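Long-range contacts in C.Elegans p53 tumor suppressor-like transcription factor (Caenorhabditis elegans, PDB 1T4W), which activates transcription by binding the same DNA consensus sequence as p53 through this zinc-containing domain, and promotes apoptosis in response to DNA damage and other stress: residues H51-N55 with M124-A128; L56-F62 with C154-D160; F100-S106 with F133-C139; M4-V8 with E28-W32. All coordinates share one frame. Residues are numbered along the deposited sequence.

Contact 1 (H51-N55 with M124-A128); sequences HFNSN and MYPGA
Pro126 and Asn55 bury the most surface where these two loops meet, their CA atoms 4.5 Å apart and the chains running nearly antiparallel, 160° between end-to-end directions. Pro126, with a C-gamma exo ring, lies against the carbonyls of Asn53 and Ser54: its CB is 3.6 Å from Asn53 O, and its CA makes a CA-H...O contact of 3.2 Å with Ser54 O. The end of the Asn55 side chain (chi1 t) comes close to the 124-126 backbone. Each loop is shaped by a beta turn: type I over His51-Ser54, closed by Ser54 N to His51 O at 2.7 Å, and type II over Tyr125-Ala128, closed by Ala128 N to Tyr125 O at 2.9 Å, with Gly127 at phi 90°. These are surface connections of a p53-like beta-sandwich, linking strands 39-46 to 57-65 and 119-123 to 130-137. A water links the loops, accepting from Gly127 N at 2.7 Å; it can donate to Ser54 O (2.7 Å) and Phe52 O (3.3 Å), which share its protons with other acceptors nearby.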
# COMPACT_ATOMS: atom_id res chain seq x y z
N HIS A 51 -3.45 -20.23 14.43
CA HIS A 51 -2.28 -19.66 13.77
C HIS A 51 -1.18 -19.22 14.73
O HIS A 51 -0.05 -18.93 14.31
CB HIS A 51 -2.71 -18.48 12.89
CG HIS A 51 -3.75 -18.84 11.88
ND1 HIS A 51 -3.51 -19.71 10.84
CD2 HIS A 51 -5.06 -18.50 11.78
CE1 HIS A 51 -4.62 -19.88 10.14
NE2 HIS A 51 -5.57 -19.16 10.69
N PHE A 52 -1.49 -19.22 16.02
CA PHE A 52 -0.53 -18.79 17.02
C PHE A 52 0.92 -19.21 16.77
O PHE A 52 1.84 -18.42 16.99
CB PHE A 52 -0.95 -19.27 18.40
CG PHE A 52 -0.13 -18.67 19.51
CD1 PHE A 52 -0.35 -17.35 19.91
CD2 PHE A 52 0.89 -19.40 20.11
CE1 PHE A 52 0.43 -16.77 20.90
CE2 PHE A 52 1.69 -18.83 21.10
CZ PHE A 52 1.46 -17.51 21.50
N ASN A 53 1.15 -20.44 16.33
CA ASN A 53 2.53 -20.88 16.09
C ASN A 53 2.88 -21.02 14.62
O ASN A 53 3.89 -21.64 14.26
CB ASN A 53 2.78 -22.20 16.82
CG ASN A 53 2.59 -22.10 18.32
OD1 ASN A 53 3.29 -21.35 19.00
ND2 ASN A 53 1.62 -22.84 18.85
N SER A 54 2.06 -20.44 13.75
CA SER A 54 2.29 -20.54 12.32
C SER A 54 3.41 -19.67 11.79
O SER A 54 3.69 -18.58 12.29
CB SER A 54 1.01 -20.18 11.58
OG SER A 54 -0.07 -20.96 12.04
N ASN A 55 4.08 -20.17 10.76
CA ASN A 55 5.11 -19.39 10.13
C ASN A 55 4.28 -18.63 9.10
O ASN A 55 3.57 -19.23 8.32
CB ASN A 55 6.10 -20.29 9.44
CG ASN A 55 7.45 -19.67 9.34
OD1 ASN A 55 7.59 -18.54 8.87
ND2 ASN A 55 8.47 -20.38 9.80
N MET A 124 8.38 -13.89 7.44
CA MET A 124 8.43 -13.66 8.86
C MET A 124 8.66 -14.90 9.69
O MET A 124 9.15 -15.91 9.18
CB MET A 124 7.16 -12.94 9.27
CG MET A 124 7.08 -11.66 8.44
SD MET A 124 5.76 -10.60 8.90
CE MET A 124 4.38 -11.68 8.54
N TYR A 125 8.31 -14.85 10.96
CA TYR A 125 8.55 -15.99 11.83
C TYR A 125 7.36 -16.16 12.74
O TYR A 125 6.61 -15.20 12.99
CB TYR A 125 9.81 -15.73 12.64
CG TYR A 125 9.77 -14.38 13.30
CD1 TYR A 125 9.10 -14.18 14.51
CD2 TYR A 125 10.35 -13.27 12.68
CE1 TYR A 125 9.01 -12.91 15.08
CE2 TYR A 125 10.26 -11.99 13.24
CZ TYR A 125 9.59 -11.82 14.44
OH TYR A 125 9.50 -10.57 14.99
N PRO A 126 7.17 -17.38 13.27
CA PRO A 126 6.05 -17.65 14.16
C PRO A 126 6.10 -16.63 15.27
O PRO A 126 7.17 -16.30 15.76
CB PRO A 126 6.34 -19.07 14.66
CG PRO A 126 7.11 -19.68 13.52
CD PRO A 126 8.04 -18.56 13.16
N GLY A 127 4.93 -16.12 15.63
CA GLY A 127 4.86 -15.14 16.68
C GLY A 127 4.97 -13.69 16.23
O GLY A 127 4.70 -12.79 17.02
N ALA A 128 5.37 -13.43 14.98
CA ALA A 128 5.47 -12.04 14.54
C ALA A 128 4.06 -11.46 14.49
O ALA A 128 3.12 -12.13 14.07
CB ALA A 128 6.15 -11.96 13.17
O HOH W 1 2.82 -16.95 14.23

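Contact 2 (L56-F62 with C154-D160); sequences LSLRIRF and CLAVFLD
Strands 57-62 and 154-160 pair antiparallel, axes 4.6 Å apart at 160°, in the register Ser57-Asp160, Arg59-Phe158, Arg61-Ala156 (hydrogen-bonded) and Leu58-Leu159, Ile60-Val157, Phe62-Leu155 (non-hydrogen-bonded). Each hydrogen-bonded pair has both its bonds: Ser57 N to Asp160 O 3.2 Å and Asp160 N to Ser57 O 2.9 Å; Arg59 N to Phe158 O and Phe158 N to Arg59 O, both 2.9 Å; Arg61 N to Ala156 O 2.9 Å and Ala156 N to Arg61 O 3.0 Å. Arg59 (chi1 m, chi2 t, chi3 m) folds over Phe158 CB into a bidentate salt bridge with Asp160, NE to OD2 2.6 Å and NH2 to OD1 2.9 Å. A water also donates to Asp160 OD2 (2.9 Å) and lies 2.6 Å from Ser57 OG. Arg61 makes a salt bridge to Asp81 and hydrogen bonds to the carbonyls of Ile75 and Asn77. On the opposite, apolar face, Ile60 CG1 meets Val157 CG1 at 3.9 Å. Strands 119-123 and 166-177 flank the pair in the seven-stranded sheet of the p53-like sandwich, and strand 3-8 of the other sheet packs on the apolar face.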
# COMPACT_ATOMS: atom_id res chain seq x y z
N LEU A 56 4.36 -17.31 9.10
CA LEU A 56 3.56 -16.52 8.17
C LEU A 56 4.37 -15.67 7.22
O LEU A 56 5.57 -15.47 7.41
CB LEU A 56 2.61 -15.62 8.95
CG LEU A 56 1.64 -16.31 9.92
CD1 LEU A 56 0.61 -15.34 10.44
CD2 LEU A 56 0.94 -17.44 9.20
N SER A 57 3.71 -15.20 6.16
CA SER A 57 4.33 -14.31 5.19
C SER A 57 3.35 -13.17 4.91
O SER A 57 2.13 -13.30 5.09
CB SER A 57 4.70 -15.05 3.90
OG SER A 57 3.57 -15.66 3.31
N LEU A 58 3.88 -12.02 4.52
CA LEU A 58 3.03 -10.87 4.23
C LEU A 58 3.26 -10.43 2.78
O LEU A 58 4.39 -10.15 2.38
CB LEU A 58 3.34 -9.71 5.16
CG LEU A 58 2.38 -8.52 5.03
CD1 LEU A 58 1.07 -8.80 5.77
CD2 LEU A 58 3.03 -7.28 5.60
N ARG A 59 2.19 -10.38 2.00
CA ARG A 59 2.30 -9.94 0.61
C ARG A 59 1.86 -8.49 0.53
O ARG A 59 0.87 -8.09 1.17
CB ARG A 59 1.44 -10.82 -0.31
CG ARG A 59 2.08 -12.17 -0.65
CD ARG A 59 1.16 -13.04 -1.56
NE ARG A 59 -0.08 -13.46 -0.89
CZ ARG A 59 -1.30 -13.02 -1.20
NH1 ARG A 59 -1.47 -12.12 -2.16
NH2 ARG A 59 -2.36 -13.51 -0.57
N ILE A 60 2.58 -7.70 -0.25
CA ILE A 60 2.29 -6.28 -0.42
C ILE A 60 2.08 -5.99 -1.91
O ILE A 60 2.94 -6.29 -2.73
CB ILE A 60 3.47 -5.41 0.07
CG1 ILE A 60 3.78 -5.74 1.53
CG2 ILE A 60 3.12 -3.92 -0.09
CD1 ILE A 60 5.19 -5.35 1.95
N ARG A 61 0.93 -5.42 -2.24
CA ARG A 61 0.58 -5.09 -3.62
C ARG A 61 0.15 -3.64 -3.75
O ARG A 61 -0.27 -3.00 -2.78
CB ARG A 61 -0.57 -5.97 -4.11
CG ARG A 61 -0.26 -7.48 -4.28
CD ARG A 61 -1.39 -8.12 -5.14
NE ARG A 61 -1.34 -7.61 -6.51
CZ ARG A 61 -2.32 -7.71 -7.40
NH1 ARG A 61 -2.14 -7.21 -8.62
NH2 ARG A 61 -3.47 -8.29 -7.08
N PHE A 62 0.25 -3.13 -4.97
CA PHE A 62 -0.17 -1.77 -5.23
C PHE A 62 -0.96 -1.87 -6.54
O PHE A 62 -0.40 -2.03 -7.64
CB PHE A 62 1.03 -0.83 -5.33
CG PHE A 62 0.64 0.63 -5.37
CD1 PHE A 62 -0.12 1.19 -4.34
CD2 PHE A 62 1.03 1.44 -6.45
CE1 PHE A 62 -0.49 2.53 -4.36
CE2 PHE A 62 0.67 2.80 -6.49
CZ PHE A 62 -0.10 3.35 -5.44
N CYS A 154 -4.53 1.67 -4.80
CA CYS A 154 -4.74 1.04 -3.50
C CYS A 154 -3.54 0.21 -3.01
O CYS A 154 -3.01 -0.62 -3.76
CB CYS A 154 -5.97 0.14 -3.61
SG CYS A 154 -6.38 -0.77 -2.10
N LEU A 155 -3.10 0.45 -1.77
CA LEU A 155 -1.97 -0.31 -1.20
C LEU A 155 -2.62 -1.38 -0.33
O LEU A 155 -3.28 -1.07 0.68
CB LEU A 155 -1.09 0.59 -0.31
CG LEU A 155 0.09 -0.14 0.37
CD1 LEU A 155 0.99 -0.71 -0.73
CD2 LEU A 155 0.89 0.81 1.26
N ALA A 156 -2.45 -2.64 -0.73
CA ALA A 156 -3.05 -3.77 -0.02
C ALA A 156 -2.02 -4.78 0.49
O ALA A 156 -1.02 -5.04 -0.19
CB ALA A 156 -4.06 -4.51 -0.95
N VAL A 157 -2.29 -5.33 1.67
CA VAL A 157 -1.43 -6.34 2.29
C VAL A 157 -2.26 -7.57 2.68
O VAL A 157 -3.43 -7.46 3.06
CB VAL A 157 -0.70 -5.79 3.55
CG1 VAL A 157 0.38 -4.78 3.12
CG2 VAL A 157 -1.69 -5.17 4.50
N PHE A 158 -1.62 -8.73 2.59
CA PHE A 158 -2.26 -10.01 2.87
C PHE A 158 -1.36 -10.82 3.78
O PHE A 158 -0.14 -10.88 3.57
CB PHE A 158 -2.45 -10.79 1.56
CG PHE A 158 -3.27 -10.04 0.53
CD1 PHE A 158 -4.66 -10.15 0.52
CD2 PHE A 158 -2.65 -9.18 -0.36
CE1 PHE A 158 -5.44 -9.38 -0.38
CE2 PHE A 158 -3.41 -8.41 -1.27
CZ PHE A 158 -4.80 -8.51 -1.27
N LEU A 159 -1.96 -11.42 4.80
CA LEU A 159 -1.20 -12.27 5.69
C LEU A 159 -1.55 -13.69 5.25
O LEU A 159 -2.73 -14.06 5.25
CB LEU A 159 -1.61 -12.05 7.15
CG LEU A 159 -0.67 -12.71 8.17
CD1 LEU A 159 0.71 -12.06 8.11
CD2 LEU A 159 -1.25 -12.56 9.57
N ASP A 160 -0.54 -14.47 4.84
CA ASP A 160 -0.76 -15.85 4.39
C ASP A 160 -0.22 -16.87 5.39
O ASP A 160 0.80 -16.62 6.04
CB ASP A 160 -0.05 -16.15 3.09
CG ASP A 160 -0.63 -15.44 1.88
OD1 ASP A 160 -1.78 -14.94 1.91
OD2 ASP A 160 0.09 -15.39 0.88
O HOH W 2 3.00 -15.60 0.80

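Contact 3 (F100-S106 with F133-C139); sequences FFYIRNS and FDIIFMC. With ZN (zinc ion), chain B.
Phe100 (chi1 t) lays its ring over Cys139: Cys139 CB sits 3.7 Å from the Phe100 ring centroid in a CH-pi contact over the face, and Cys139 SG, 4.5 Å from that centroid, makes an oblique sulfur-aromatic contact. Strands 101-104 and 133-137 run antiparallel, axes 4.7 Å apart at 154°. Tyr102-Ile136 and Arg104-Asp134 are the hydrogen-bonded pairs: Tyr102 N to Ile136 O and Ile136 N to Tyr102 O are both 3.0 Å, Arg104 N to Asp134 O 2.9 Å, Asp134 N to Arg104 O 2.8 Å. Met138 N to Phe100 O, 2.9 Å, prolongs the ladder towards the metal; at the far end Asn105 ND2 donates to Asp134 OD2 at 2.9 Å. Phe101-Phe137 and Ile103-Ile135 are non-hydrogen-bonded pairs facing the interior, where Phe101 CD2 touches Ile135 CD1 at 3.4 Å. Tyr102 CE1 meets Met138 CG at 3.5 Å on the other face. Just past the strand, Cys139 SG binds zinc at 2.4 Å, and Cys85, His88 and Cys143 complete the three-cysteine, one-histidine site characteristic of the p53-family DNA-binding domain.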
# COMPACT_ATOMS: atom_id res chain seq x y z
N PHE A 100 6.29 -0.35 -9.87
CA PHE A 100 5.83 1.00 -9.55
C PHE A 100 6.36 1.43 -8.16
O PHE A 100 6.66 2.61 -7.92
CB PHE A 100 4.30 1.03 -9.57
CG PHE A 100 3.71 2.42 -9.69
CD1 PHE A 100 3.68 3.28 -8.59
CD2 PHE A 100 3.23 2.88 -10.91
CE1 PHE A 100 3.18 4.60 -8.71
CE2 PHE A 100 2.73 4.19 -11.05
CZ PHE A 100 2.71 5.05 -9.94
N PHE A 101 6.51 0.45 -7.27
CA PHE A 101 6.94 0.73 -5.90
C PHE A 101 8.01 -0.21 -5.39
O PHE A 101 8.21 -1.30 -5.92
CB PHE A 101 5.73 0.66 -4.96
CG PHE A 101 5.18 -0.74 -4.78
CD1 PHE A 101 4.55 -1.39 -5.83
CD2 PHE A 101 5.31 -1.41 -3.56
CE1 PHE A 101 4.06 -2.70 -5.68
CE2 PHE A 101 4.83 -2.71 -3.39
CZ PHE A 101 4.19 -3.36 -4.46
N TYR A 102 8.69 0.21 -4.33
CA TYR A 102 9.74 -0.60 -3.70
C TYR A 102 9.62 -0.56 -2.18
O TYR A 102 8.96 0.32 -1.61
CB TYR A 102 11.13 -0.10 -4.13
CG TYR A 102 11.32 -0.06 -5.63
CD1 TYR A 102 10.92 1.06 -6.38
CD2 TYR A 102 11.82 -1.17 -6.32
CE1 TYR A 102 11.03 1.07 -7.77
CE2 TYR A 102 11.92 -1.17 -7.70
CZ TYR A 102 11.52 -0.05 -8.42
OH TYR A 102 11.57 -0.09 -9.79
N ILE A 103 10.28 -1.52 -1.53
CA ILE A 103 10.26 -1.64 -0.08
C ILE A 103 11.68 -1.41 0.43
O ILE A 103 12.64 -2.05 -0.02
CB ILE A 103 9.78 -3.07 0.30
CG1 ILE A 103 8.40 -3.33 -0.32
CG2 ILE A 103 9.74 -3.25 1.83
CD1 ILE A 103 7.31 -2.35 0.12
N ARG A 104 11.83 -0.49 1.39
CA ARG A 104 13.13 -0.17 1.95
C ARG A 104 13.06 -0.17 3.48
O ARG A 104 11.98 -0.04 4.07
CB ARG A 104 13.60 1.21 1.46
CG ARG A 104 13.68 1.36 -0.07
CD ARG A 104 14.81 0.51 -0.67
NE ARG A 104 16.13 0.96 -0.23
CZ ARG A 104 16.81 1.96 -0.78
NH1 ARG A 104 16.30 2.64 -1.80
NH2 ARG A 104 18.01 2.29 -0.31
N ASN A 105 14.23 -0.31 4.09
CA ASN A 105 14.34 -0.33 5.55
C ASN A 105 13.34 -1.31 6.13
O ASN A 105 12.67 -1.01 7.12
CB ASN A 105 14.12 1.07 6.13
CG ASN A 105 15.13 2.06 5.61
OD1 ASN A 105 16.34 1.83 5.71
ND2 ASN A 105 14.66 3.16 5.03
N SER A 106 13.24 -2.48 5.51
CA SER A 106 12.31 -3.49 5.98
C SER A 106 12.96 -4.26 7.10
O SER A 106 14.09 -4.77 6.95
CB SER A 106 11.96 -4.47 4.85
OG SER A 106 11.09 -5.48 5.33
N PHE A 133 8.25 -1.13 7.62
CA PHE A 133 9.06 -0.90 6.43
C PHE A 133 8.64 0.40 5.77
O PHE A 133 7.56 0.94 6.06
CB PHE A 133 8.90 -2.06 5.42
CG PHE A 133 7.46 -2.30 4.99
CD1 PHE A 133 6.90 -1.60 3.92
CD2 PHE A 133 6.66 -3.19 5.70
CE1 PHE A 133 5.54 -1.78 3.56
CE2 PHE A 133 5.30 -3.39 5.34
CZ PHE A 133 4.75 -2.67 4.27
N ASP A 134 9.51 0.92 4.92
CA ASP A 134 9.15 2.10 4.17
C ASP A 134 8.76 1.65 2.80
O ASP A 134 9.31 0.67 2.28
CB ASP A 134 10.31 3.05 4.00
CG ASP A 134 10.72 3.69 5.29
OD1 ASP A 134 9.81 4.06 6.07
OD2 ASP A 134 11.93 3.83 5.51
N ILE A 135 7.78 2.32 2.21
CA ILE A 135 7.44 2.04 0.83
C ILE A 135 7.77 3.32 0.08
O ILE A 135 7.63 4.43 0.62
CB ILE A 135 5.96 1.68 0.66
CG1 ILE A 135 5.68 1.41 -0.82
CG2 ILE A 135 5.09 2.79 1.20
CD1 ILE A 135 4.36 0.66 -1.08
N ILE A 136 8.25 3.20 -1.16
CA ILE A 136 8.57 4.39 -1.93
C ILE A 136 8.02 4.21 -3.35
O ILE A 136 8.17 3.14 -3.95
CB ILE A 136 10.12 4.65 -1.91
CG1 ILE A 136 10.44 5.91 -2.71
CG2 ILE A 136 10.88 3.45 -2.52
CD1 ILE A 136 11.92 6.25 -2.71
N PHE A 137 7.33 5.23 -3.86
CA PHE A 137 6.71 5.19 -5.19
C PHE A 137 7.61 5.89 -6.20
O PHE A 137 8.05 7.01 -5.98
CB PHE A 137 5.32 5.84 -5.13
CG PHE A 137 4.41 5.17 -4.15
CD1 PHE A 137 3.72 4.00 -4.50
CD2 PHE A 137 4.30 5.64 -2.85
CE1 PHE A 137 2.94 3.30 -3.56
CE2 PHE A 137 3.51 4.95 -1.89
CZ PHE A 137 2.83 3.78 -2.25
N MET A 138 7.89 5.20 -7.31
CA MET A 138 8.78 5.73 -8.31
C MET A 138 8.12 6.17 -9.61
O MET A 138 8.74 6.18 -10.67
CB MET A 138 9.92 4.74 -8.57
CG MET A 138 10.82 4.52 -7.34
SD MET A 138 11.50 6.07 -6.66
CE MET A 138 12.69 6.47 -7.94
N CYS A 139 6.85 6.54 -9.53
CA CYS A 139 6.12 7.04 -10.68
C CYS A 139 4.98 7.78 -10.01
O CYS A 139 4.79 7.68 -8.80
CB CYS A 139 5.66 5.88 -11.58
SG CYS A 139 4.76 6.33 -13.08
ZN ZN B . 6.03 7.95 -14.24

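Contact 4 (M4-V8 with E28-W32); sequences MEIDV and EKYLW
This contact joins strands of different sheets, 4-8 at the edge of the four-stranded sheet and 29-32 in the seven-stranded one. The axes of 4-8 and 29-32 come within 8.8 Å, with 32° between their directions, and the nearest CA atoms, Asp7 and Lys29, are 8.0 Å apart, so side chains from 29-32 span the gap to side chains and one carbonyl of 4-8. Lys29 points toward the other strand and is fully extended beyond chi1 (m, then t, t, t). Its NZ gives hydrogen bonds of 2.8 Å each to Glu5 OE1, Ile6 O and Asp7 OD1; those to Glu5 and Asp7, both chi1 m, are salt bridges. A water accepting from Ile6 N at 2.9 Å is also within hydrogen-bonding distance of Lys29 NZ (3.1 Å) and must share its protons. Farther along, Val8 CG1 meets Leu31 CD1 at 4.0 Å, next to Phe21 and Ile41, continuing the apolar filling of the p53-like beta-sandwich. One ammonium faces two carboxylates and a carbonyl, so its charge is neutralised by salt bridges where it is partly buried.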
# COMPACT_ATOMS: atom_id res chain seq x y z
N MET A 4 -6.36 -7.25 11.21
CA MET A 4 -5.13 -6.69 10.66
C MET A 4 -5.39 -5.26 10.23
O MET A 4 -6.48 -4.92 9.78
CB MET A 4 -4.59 -7.52 9.49
CG MET A 4 -3.24 -6.96 8.94
SD MET A 4 -2.31 -8.11 7.86
CE MET A 4 -3.47 -8.38 6.69
N GLU A 5 -4.39 -4.41 10.41
CA GLU A 5 -4.50 -3.01 10.04
C GLU A 5 -3.23 -2.57 9.38
O GLU A 5 -2.15 -3.06 9.72
CB GLU A 5 -4.70 -2.12 11.27
CG GLU A 5 -6.00 -2.32 12.03
CD GLU A 5 -7.20 -1.82 11.25
OE1 GLU A 5 -7.11 -0.75 10.62
OE2 GLU A 5 -8.25 -2.50 11.29
N ILE A 6 -3.35 -1.65 8.42
CA ILE A 6 -2.17 -1.08 7.81
C ILE A 6 -2.27 0.43 8.08
O ILE A 6 -3.34 1.00 7.97
CB ILE A 6 -2.07 -1.40 6.29
CG1 ILE A 6 -0.85 -0.68 5.72
CG2 ILE A 6 -3.38 -1.05 5.56
CD1 ILE A 6 -0.43 -1.11 4.32
N ASP A 7 -1.17 1.06 8.48
CA ASP A 7 -1.18 2.49 8.76
C ASP A 7 0.18 3.08 8.47
O ASP A 7 1.16 2.35 8.33
CB ASP A 7 -1.48 2.74 10.24
CG ASP A 7 -2.89 2.40 10.63
OD1 ASP A 7 -3.80 3.21 10.35
OD2 ASP A 7 -3.07 1.30 11.21
N VAL A 8 0.27 4.40 8.38
CA VAL A 8 1.59 4.99 8.19
C VAL A 8 2.07 5.25 9.63
O VAL A 8 1.26 5.27 10.55
CB VAL A 8 1.55 6.33 7.42
CG1 VAL A 8 0.96 6.11 6.01
CG2 VAL A 8 0.74 7.35 8.22
N GLU A 28 -12.21 5.05 6.31
CA GLU A 28 -11.31 4.43 5.35
C GLU A 28 -10.04 5.27 5.34
O GLU A 28 -10.08 6.47 5.63
CB GLU A 28 -11.99 4.40 4.00
CG GLU A 28 -13.30 3.63 4.08
CD GLU A 28 -13.86 3.26 2.74
OE1 GLU A 28 -14.24 4.17 1.96
OE2 GLU A 28 -13.92 2.04 2.46
N LYS A 29 -8.92 4.65 4.99
CA LYS A 29 -7.64 5.33 5.03
C LYS A 29 -7.15 5.92 3.72
O LYS A 29 -7.20 5.26 2.68
CB LYS A 29 -6.61 4.39 5.61
CG LYS A 29 -7.13 3.78 6.91
CD LYS A 29 -6.13 2.89 7.56
CE LYS A 29 -6.67 2.39 8.89
NZ LYS A 29 -5.73 1.41 9.43
N TYR A 30 -6.65 7.15 3.79
CA TYR A 30 -6.15 7.86 2.61
C TYR A 30 -4.73 8.35 2.80
O TYR A 30 -4.38 8.92 3.84
CB TYR A 30 -7.04 9.07 2.30
CG TYR A 30 -8.46 8.72 1.90
CD1 TYR A 30 -9.32 8.08 2.78
CD2 TYR A 30 -8.92 9.01 0.61
CE1 TYR A 30 -10.62 7.73 2.40
CE2 TYR A 30 -10.21 8.67 0.22
CZ TYR A 30 -11.05 8.03 1.12
OH TYR A 30 -12.33 7.73 0.74
N LEU A 31 -3.91 8.13 1.79
CA LEU A 31 -2.53 8.59 1.82
C LEU A 31 -2.20 9.46 0.60
O LEU A 31 -2.62 9.15 -0.52
CB LEU A 31 -1.56 7.39 1.82
CG LEU A 31 -0.08 7.73 1.54
CD1 LEU A 31 0.54 8.38 2.77
CD2 LEU A 31 0.69 6.45 1.18
N TRP A 32 -1.50 10.56 0.83
CA TRP A 32 -1.05 11.42 -0.27
C TRP A 32 0.44 11.51 0.00
O TRP A 32 0.84 11.73 1.15
CB TRP A 32 -1.65 12.83 -0.20
CG TRP A 32 -3.16 12.88 -0.33
CD1 TRP A 32 -3.89 13.12 -1.47
CD2 TRP A 32 -4.10 12.68 0.72
NE1 TRP A 32 -5.24 13.10 -1.18
CE2 TRP A 32 -5.40 12.83 0.16
CE3 TRP A 32 -3.98 12.40 2.09
CZ2 TRP A 32 -6.56 12.70 0.92
CZ3 TRP A 32 -5.14 12.26 2.84
CH2 TRP A 32 -6.41 12.42 2.25
O HOH W 3 -6.02 -0.93 7.48

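Contacts 2 and 3 are the buried ones, each a ladder in a different sheet of the sandwich, and their apolar faces meet: Ile60 CD1 lies 3.6 Å from Phe133 CZ, and Phe62 CZ 3.6 Å from Phe137 CE1. Contact 4, partly buried beside the edge strand 3-8, ties the two sheets together mainly through one lysine's charge, with a Val8-Leu31 contact beside it; its Ile6 and Met4 reach into the core against Leu155, Val157 and Leu159 of contact 2. Contact 1, at the surface, relies on a proline and a water, yet continues contact 2 directly, Leu56 following Asn55 and Met124 CE packing 3.7 Å from Leu159 CD1. Among the four, contact 3 alone includes a zinc ligand.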